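Local atomic coordinates of ribosome inactivating type 1 protein (Iris hollandica, PDB entry 3MVG), a protein that belongs to the ribosome-inactivating proteins of type 1, plant proteins named for their effect on ribosomes, and has their mixed alpha-beta fold. Residues F82-D87 / Q93-N98; I122-N127 / L155-S160. One frame throughout, in Å; residues are numbered along the deposited sequence. Where two conformers were deposited one is given.

Contact 1 (F82-D87 / Q93-N98); sequences FYLLSD and QVYGNN. Unlike the reference sequence in segment 82-87: S86 (reference Ala).
The rings of F82 and Y95 meet at a slant, with L84 closing over Y95. On one face of the Y95 ring lies the methyl CD1 of L84, 3.7 Å from the ring centroid and close to the normal. This is a CH-pi contact, and CD1 sits nearest Y95 CG. The opposite face is covered near its rim by V94 CB, from the residue just before. At the ring edge, F82 CD2 comes within 3.6 Å of Y95 CD2. The two ring planes stand at 59°, an oblique pair with centroids 5.5 Å apart. The F82 ring in turn has Y95 CA over one face, 4.2 Å from its centroid, in a second CH-pi contact. At its edge, in plane, lies a water. V94 O approaches the same ring obliquely, 3.4 Å from F82 CE1. The CB of F82 points toward 93-98. With CG anti to the carbonyl carbon (chi1 -79°), the ring face comes to lie against Y95 CA. The same water that sits at the edge of the F82 ring bridges the two backbones. It accepts from F82 N at 2.9 Å and donates to Y95 O at 2.6 Å. The chain leaves the helix at G96, whose positive phi suits glycine. The contact joins the strand and helix of a beta-alpha-beta unit: strand 81-84, helix 92-95 and strand 100-101. F82 and L84 pair by backbone with H100. F82 and Y95 both rest on V65 of strand 61-67, and V94 reaches L49 and F51 of strand 49-55. The short helix therefore packs across one face of the mixed sheet.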
ATOM      1  N   PHE A  82     -28.568   3.543  19.332  1.00 12.31           N
ATOM      2  CA  PHE A  82     -27.368   4.334  19.075  1.00 11.93           C
ATOM      3  C   PHE A  82     -26.647   4.694  20.371  1.00 11.59           C
ATOM      4  O   PHE A  82     -27.268   4.878  21.437  1.00 11.92           O
ATOM      5  CB  PHE A  82     -27.693   5.594  18.267  1.00 12.06           C
ATOM      6  CG  PHE A  82     -27.864   5.348  16.793  1.00 11.57           C
ATOM      7  CD1 PHE A  82     -29.101   4.970  16.273  1.00 12.93           C
ATOM      8  CD2 PHE A  82     -26.793   5.525  15.911  1.00 12.39           C
ATOM      9  CE1 PHE A  82     -29.268   4.752  14.903  1.00 13.41           C
ATOM     10  CE2 PHE A  82     -26.960   5.310  14.539  1.00 12.49           C
ATOM     11  CZ  PHE A  82     -28.194   4.928  14.037  1.00 13.67           C
ATOM     12  N   TYR A  83     -25.325   4.780  20.248  1.00 11.27           N
ATOM     13  CA  TYR A  83     -24.397   5.098  21.309  1.00 11.03           C
ATOM     14  C   TYR A  83     -23.576   6.271  20.818  1.00 11.33           C
ATOM     15  O   TYR A  83     -22.931   6.201  19.769  1.00 11.06           O
ATOM     16  CB  TYR A  83     -23.515   3.875  21.604  1.00 10.71           C
ATOM     17  CG  TYR A  83     -24.340   2.734  22.152  1.00 10.75           C
ATOM     18  CD1 TYR A  83     -24.944   1.797  21.307  1.00 11.44           C
ATOM     19  CD2 TYR A  83     -24.587   2.640  23.516  1.00 11.29           C
ATOM     20  CE1 TYR A  83     -25.748   0.771  21.821  1.00 12.38           C
ATOM     21  CE2 TYR A  83     -25.388   1.625  24.039  1.00 12.50           C
ATOM     22  CZ  TYR A  83     -25.965   0.697  23.188  1.00 12.62           C
ATOM     23  OH  TYR A  83     -26.756  -0.306  23.716  1.00 13.11           O
ATOM     24  N   LEU A  84     -23.621   7.364  21.571  1.00 11.63           N
ATOM     25  CA  LEU A  84     -22.990   8.620  21.173  1.00 12.08           C
ATOM     26  C   LEU A  84     -21.740   8.869  21.969  1.00 11.68           C
ATOM     27  O   LEU A  84     -21.727   8.688  23.188  1.00 11.72           O
ATOM     28  CB  LEU A  84     -23.948   9.794  21.409  1.00 12.51           C
ATOM     29  CG  LEU A  84     -24.972  10.197  20.347  1.00 16.58           C
ATOM     30  CD1 LEU A  84     -25.584   9.044  19.558  1.00 16.40           C
ATOM     31  CD2 LEU A  84     -26.060  11.042  21.010  1.00 17.73           C
ATOM     32  N   LEU A  85     -20.685   9.318  21.304  1.00 11.82           N
ATOM     33  CA  LEU A  85     -19.542   9.852  22.039  1.00 12.33           C
ATOM     34  C   LEU A  85     -20.009  11.096  22.813  1.00 12.83           C
ATOM     35  O   LEU A  85     -21.017  11.729  22.454  1.00 13.16           O
ATOM     36  CB  LEU A  85     -18.355  10.145  21.115  1.00 12.23           C
ATOM     37  CG  LEU A  85     -17.722   8.897  20.486  1.00 12.35           C
ATOM     38  CD1 LEU A  85     -16.787   9.307  19.359  1.00 15.10           C
ATOM     39  CD2 LEU A  85     -16.982   8.043  21.509  1.00 13.86           C
ATOM     40  N   SER A  86     -19.299  11.432  23.888  0.50 13.28           N
ATOM     41  CA  SER A  86     -19.800  12.443  24.826  0.50 13.59           C
ATOM     42  C   SER A  86     -20.015  13.822  24.197  0.50 13.91           C
ATOM     43  O   SER A  86     -20.893  14.573  24.632  0.50 14.36           O
ATOM     44  CB  SER A  86     -18.891  12.546  26.052  0.50 13.75           C
ATOM     45  OG  SER A  86     -17.655  13.152  25.721  0.50 12.42           O
ATOM     46  N   ASP A  87     -19.238  14.134  23.161  1.00 14.00           N
ATOM     47  CA  ASP A  87     -19.324  15.435  22.497  1.00 14.39           C
ATOM     48  C   ASP A  87     -20.248  15.489  21.278  1.00 14.49           C
ATOM     49  O   ASP A  87     -20.417  16.545  20.676  1.00 14.81           O
ATOM     50  CB  ASP A  87     -17.925  15.987  22.164  1.00 15.48           C
ATOM     51  CG  ASP A  87     -17.037  15.006  21.388  1.00 17.32           C
ATOM     52  OD1 ASP A  87     -17.361  13.807  21.238  1.00 18.08           O
ATOM     53  OD2 ASP A  87     -15.958  15.453  20.946  1.00 21.41           O
ATOM     54  N   GLN A  93     -33.702  12.531  14.905  1.00 18.25           N
ATOM     55  CA  GLN A  93     -33.959  12.068  13.532  1.00 18.84           C
ATOM     56  C   GLN A  93     -32.982  10.992  13.071  1.00 18.85           C
ATOM     57  O   GLN A  93     -33.329  10.146  12.245  1.00 19.94           O
ATOM     58  CB  GLN A  93     -33.944  13.238  12.547  1.00 18.99           C
ATOM     59  N   VAL A  94     -31.762  11.036  13.592  1.00 18.08           N
ATOM     60  CA  VAL A  94     -30.737  10.082  13.198  1.00 17.51           C
ATOM     61  C   VAL A  94     -30.555   9.006  14.266  1.00 16.98           C
ATOM     62  O   VAL A  94     -30.514   7.820  13.950  1.00 17.36           O
ATOM     63  CB  VAL A  94     -29.397  10.790  12.880  1.00 17.66           C
ATOM     64  CG1 VAL A  94     -28.313   9.774  12.497  1.00 17.90           C
ATOM     65  CG2 VAL A  94     -29.590  11.806  11.759  1.00 18.26           C
ATOM     66  N   TYR A  95     -30.477   9.425  15.525  1.00 16.23           N
ATOM     67  CA  TYR A  95     -30.074   8.541  16.619  1.00 16.07           C
ATOM     68  C   TYR A  95     -31.232   7.938  17.413  1.00 16.19           C
ATOM     69  O   TYR A  95     -31.005   7.148  18.333  1.00 16.39           O
ATOM     70  CB  TYR A  95     -29.137   9.280  17.580  1.00 16.20           C
ATOM     71  CG  TYR A  95     -27.908   9.858  16.926  1.00 14.95           C
ATOM     72  CD1 TYR A  95     -27.530  11.176  17.158  1.00 15.64           C
ATOM     73  CD2 TYR A  95     -27.115   9.081  16.079  1.00 15.32           C
ATOM     74  CE1 TYR A  95     -26.402  11.715  16.568  1.00 15.81           C
ATOM     75  CE2 TYR A  95     -25.986   9.607  15.475  1.00 15.08           C
ATOM     76  CZ  TYR A  95     -25.634  10.923  15.725  1.00 15.96           C
ATOM     77  OH  TYR A  95     -24.514  11.449  15.135  1.00 17.26           O
ATOM     78  N   GLY A  96     -32.463   8.312  17.075  1.00 16.39           N
ATOM     79  CA  GLY A  96     -33.623   7.869  17.839  1.00 16.96           C
ATOM     80  C   GLY A  96     -33.856   8.731  19.065  1.00 17.17           C
ATOM     81  O   GLY A  96     -33.108   9.677  19.336  1.00 16.71           O
ATOM     82  N   ASN A  97     -34.905   8.398  19.807  1.00 17.71           N
ATOM     83  CA  ASN A  97     -35.324   9.213  20.938  1.00 18.46           C
ATOM     84  C   ASN A  97     -34.558   8.967  22.229  1.00 18.65           C
ATOM     85  O   ASN A  97     -34.468   9.858  23.081  1.00 19.40           O
ATOM     86  CB  ASN A  97     -36.830   9.056  21.181  1.00 19.10           C
ATOM     87  CG  ASN A  97     -37.663   9.628  20.053  1.00 19.76           C
ATOM     88  OD1 ASN A  97     -37.229  10.537  19.348  1.00 21.60           O
ATOM     89  ND2 ASN A  97     -38.867   9.097  19.873  1.00 21.54           N
ATOM     90  N   ASN A  98     -33.995   7.765  22.357  0.50 18.31           N
ATOM     91  CA  ASN A  98     -33.280   7.364  23.566  0.50 18.07           C
ATOM     92  C   ASN A  98     -31.910   6.722  23.319  0.50 17.27           C
ATOM     93  O   ASN A  98     -31.663   5.613  23.796  0.50 17.39           O
ATOM     94  CB  ASN A  98     -34.136   6.401  24.396  0.50 18.49           C
ATOM     95  CG  ASN A  98     -35.293   7.089  25.089  0.50 19.44           C
ATOM     96  OD1 ASN A  98     -35.212   7.418  26.271  0.50 21.05           O
ATOM     97  ND2 ASN A  98     -36.377   7.312  24.357  0.50 20.28           N
TER
HETATM   98  O   HOH W   1     -31.113   4.916  19.724  1.00 16.37           O

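Contact 2 (I122-N127 / L155-S160); sequences IDLGIN and LIQLVS
L124 lays its two methyls against the amide end of Q157. CD2 of L124 is 3.7 Å from Q157 NE2, and CD1 of L124 is 3.9 Å from Q157 OE1. The two side chains cross at about a right angle. Q157 runs out extended beyond CG (chi2 -178°), which carries its amide as far as L124. Next to it, L158 reaches the backbone: its CD1 lies 3.6 Å from G125 O. Its CD2 makes a looser apolar contact with L124 CB, at 4.3 Å. G125 is the N-cap residue of helix 126-138, so L158 packs where that helix starts. L158 also touches L129 on the same helix. The amide of Q157 is held by several bonds. NE2 donates to I153 O in its own helix and, at 2.8 Å, to a water that donates in turn to I122 O. OE1 accepts from Q198 NE2. These partners fix the amide while L124 covers it. Direct contact between the segments is thus apolar carbon against polar groups as well as other carbon, and the water supplies the polar bridge. G125 N is buried with no partner in the model, and L158 CD1 packs near it; this may carry some energetic cost.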
ATOM      1  N   ILE A 122      -2.272  -2.668  21.265  1.00 14.82           N
ATOM      2  CA  ILE A 122      -3.530  -3.255  20.798  1.00 13.83           C
ATOM      3  C   ILE A 122      -3.358  -3.798  19.382  1.00 13.07           C
ATOM      4  O   ILE A 122      -3.052  -3.050  18.453  1.00 12.52           O
ATOM      5  CB  ILE A 122      -4.684  -2.225  20.861  1.00 13.61           C
ATOM      6  CG1 ILE A 122      -4.976  -1.862  22.327  1.00 13.96           C
ATOM      7  CG2 ILE A 122      -5.934  -2.752  20.134  1.00 14.10           C
ATOM      8  CD1 ILE A 122      -5.940  -0.695  22.517  1.00 14.94           C
ATOM      9  N   ASP A 123      -3.541  -5.110  19.230  1.00 12.69           N
ATOM     10  CA  ASP A 123      -3.420  -5.779  17.923  1.00 12.66           C
ATOM     11  C   ASP A 123      -4.423  -5.226  16.919  1.00 11.47           C
ATOM     12  O   ASP A 123      -5.586  -5.004  17.257  1.00 11.27           O
ATOM     13  CB  ASP A 123      -3.672  -7.291  18.036  1.00 13.37           C
ATOM     14  CG  ASP A 123      -2.525  -8.052  18.673  1.00 15.79           C
ATOM     15  OD1 ASP A 123      -1.416  -7.514  18.807  1.00 16.68           O
ATOM     16  OD2 ASP A 123      -2.748  -9.230  19.023  0.80 18.09           O
ATOM     17  N   LEU A 124      -3.951  -5.020  15.695  1.00 10.97           N
ATOM     18  CA  LEU A 124      -4.790  -4.639  14.569  1.00 10.79           C
ATOM     19  C   LEU A 124      -4.697  -5.682  13.471  1.00 10.85           C
ATOM     20  O   LEU A 124      -3.611  -6.170  13.141  1.00 11.73           O
ATOM     21  CB  LEU A 124      -4.352  -3.281  14.019  1.00 10.60           C
ATOM     22  CG  LEU A 124      -4.435  -2.093  14.981  1.00 10.37           C
ATOM     23  CD1 LEU A 124      -3.920  -0.848  14.293  1.00 12.37           C
ATOM     24  CD2 LEU A 124      -5.862  -1.860  15.489  1.00 11.00           C
ATOM     25  N   GLY A 125      -5.842  -5.999  12.886  1.00 10.48           N
ATOM     26  CA  GLY A 125      -5.946  -7.000  11.827  1.00 10.37           C
ATOM     27  C   GLY A 125      -7.402  -7.373  11.696  1.00 10.77           C
ATOM     28  O   GLY A 125      -8.257  -6.793  12.377  1.00 10.51           O
ATOM     29  N   ILE A 126      -7.693  -8.357  10.846  1.00 10.68           N
ATOM     30  CA  ILE A 126      -9.075  -8.760  10.614  1.00 10.94           C
ATOM     31  C   ILE A 126      -9.700  -9.448  11.831  1.00 10.89           C
ATOM     32  O   ILE A 126     -10.865  -9.209  12.131  1.00 11.13           O
ATOM     33  CB  ILE A 126      -9.214  -9.552   9.281  1.00 10.81           C
ATOM     34  CG1 ILE A 126      -8.732  -8.699   8.094  1.00 11.79           C
ATOM     35  CG2 ILE A 126     -10.642 -10.085   9.069  1.00 12.18           C
ATOM     36  CD1 ILE A 126      -9.402  -7.335   7.946  1.00 12.65           C
ATOM     37  N   ASN A 127      -8.941 -10.263  12.554  1.00 11.13           N
ATOM     38  CA  ASN A 127      -9.497 -10.841  13.775  1.00 11.99           C
ATOM     39  C   ASN A 127      -9.806  -9.786  14.851  1.00 11.27           C
ATOM     40  O   ASN A 127     -10.895  -9.804  15.407  1.00 10.92           O
ATOM     41  CB  ASN A 127      -8.652 -12.000  14.308  1.00 12.54           C
ATOM     42  CG  ASN A 127      -8.908 -13.295  13.563  1.00 15.60           C
ATOM     43  OD1 ASN A 127     -10.051 -13.746  13.458  1.00 20.65           O
ATOM     44  ND2 ASN A 127      -7.845 -13.904  13.049  1.00 17.43           N
ATOM     45  N   LEU A 155     -11.522  -0.050  15.715  1.00  9.47           N
ATOM     46  CA  LEU A 155     -12.365   0.305  14.563  1.00  9.90           C
ATOM     47  C   LEU A 155     -12.013   1.655  13.952  1.00  9.60           C
ATOM     48  O   LEU A 155     -11.983   1.786  12.735  1.00  9.50           O
ATOM     49  CB  LEU A 155     -13.845   0.243  14.931  1.00 10.85           C
ATOM     50  CG  LEU A 155     -14.314  -1.163  15.313  1.00 11.89           C
ATOM     51  CD1 LEU A 155     -15.765  -1.154  15.753  1.00 15.44           C
ATOM     52  CD2 LEU A 155     -14.080  -2.195  14.205  1.00 15.54           C
ATOM     53  N   ILE A 156     -11.736   2.649  14.793  1.00  9.26           N
ATOM     54  CA  ILE A 156     -11.311   3.952  14.302  1.00  9.38           C
ATOM     55  C   ILE A 156     -10.044   3.819  13.459  1.00  9.43           C
ATOM     56  O   ILE A 156      -9.951   4.391  12.367  1.00  9.36           O
ATOM     57  CB  ILE A 156     -11.137   4.962  15.453  1.00  9.28           C
ATOM     58  CG1 ILE A 156     -12.515   5.348  16.007  1.00 10.73           C
ATOM     59  CG2 ILE A 156     -10.357   6.193  14.976  1.00 10.65           C
ATOM     60  CD1 ILE A 156     -12.488   6.020  17.373  1.00 11.43           C
ATOM     61  N   GLN A 157      -9.078   3.053  13.934  1.00  9.07           N
ATOM     62  CA  GLN A 157      -7.852   2.897  13.170  1.00  9.79           C
ATOM     63  C   GLN A 157      -8.050   2.140  11.865  1.00  9.38           C
ATOM     64  O   GLN A 157      -7.445   2.489  10.859  1.00  9.94           O
ATOM     65  CB  GLN A 157      -6.756   2.269  14.010  1.00 10.32           C
ATOM     66  CG  GLN A 157      -6.258   3.181  15.106  1.00 10.49           C
ATOM     67  CD  GLN A 157      -5.143   2.548  15.878  1.00 10.94           C
ATOM     68  OE1 GLN A 157      -3.966   2.844  15.656  1.00 11.56           O
ATOM     69  NE2 GLN A 157      -5.495   1.636  16.768  1.00 10.40           N
ATOM     70  N   LEU A 158      -8.904   1.121  11.871  1.00  8.95           N
ATOM     71  CA  LEU A 158      -9.091   0.277  10.689  1.00  9.33           C
ATOM     72  C   LEU A 158     -10.120   0.805   9.702  1.00  9.28           C
ATOM     73  O   LEU A 158     -10.251   0.254   8.598  1.00  9.82           O
ATOM     74  CB  LEU A 158      -9.392  -1.170  11.094  1.00  9.60           C
ATOM     75  CG  LEU A 158      -8.254  -1.847  11.859  1.00  9.69           C
ATOM     76  CD1 LEU A 158      -8.688  -3.224  12.323  1.00 11.58           C
ATOM     77  CD2 LEU A 158      -7.022  -1.955  10.986  1.00 12.35           C
ATOM     78  N   VAL A 159     -10.833   1.868  10.073  1.00  8.88           N
ATOM     79  CA  VAL A 159     -11.803   2.500   9.187  1.00  9.21           C
ATOM     80  C   VAL A 159     -11.389   3.947   8.899  1.00  8.97           C
ATOM     81  O   VAL A 159     -11.086   4.277   7.754  1.00  9.39           O
ATOM     82  CB  VAL A 159     -13.242   2.419   9.765  1.00  9.22           C
ATOM     83  CG1 VAL A 159     -14.207   3.191   8.900  1.00 10.37           C
ATOM     84  CG2 VAL A 159     -13.678   0.957   9.886  1.00  9.66           C
ATOM     85  N   SER A 160     -11.353   4.802   9.924  1.00  9.04           N
ATOM     86  CA  SER A 160     -11.023   6.223   9.723  1.00  9.35           C
ATOM     87  C   SER A 160      -9.559   6.451   9.352  1.00  9.40           C
ATOM     88  O   SER A 160      -9.258   7.194   8.418  1.00  9.32           O
ATOM     89  CB  SER A 160     -11.357   7.032  10.970  1.00  9.67           C
ATOM     90  OG  SER A 160     -12.739   6.971  11.277  1.00 10.89           O
TER
HETATM   91  O   HOH W   2      -3.875  -0.330  18.030  1.00 12.40           O

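Contact 1 closes before contact 2 opens along the chain. Their centres are 23 Å apart. Their nearest atoms come to about 6 Å without touching. Contact 1 lies toward the periphery, about 19 Å from the centre of the chain. It builds a short helix onto the mixed sheet. Contact 2 is only about 8 Å from that centre and joins the start of helix 126-138 to helix 146-164. Strand 72-78 is a shared neighbour. Y95 of contact 1 touches its V74 and A75. I156, in the same helix as Q157 and L158, touches its Y72 and V73. The sheet thus carries helix 92-95 on one face, while helix 146-164 approaches from the side to which L85 turns.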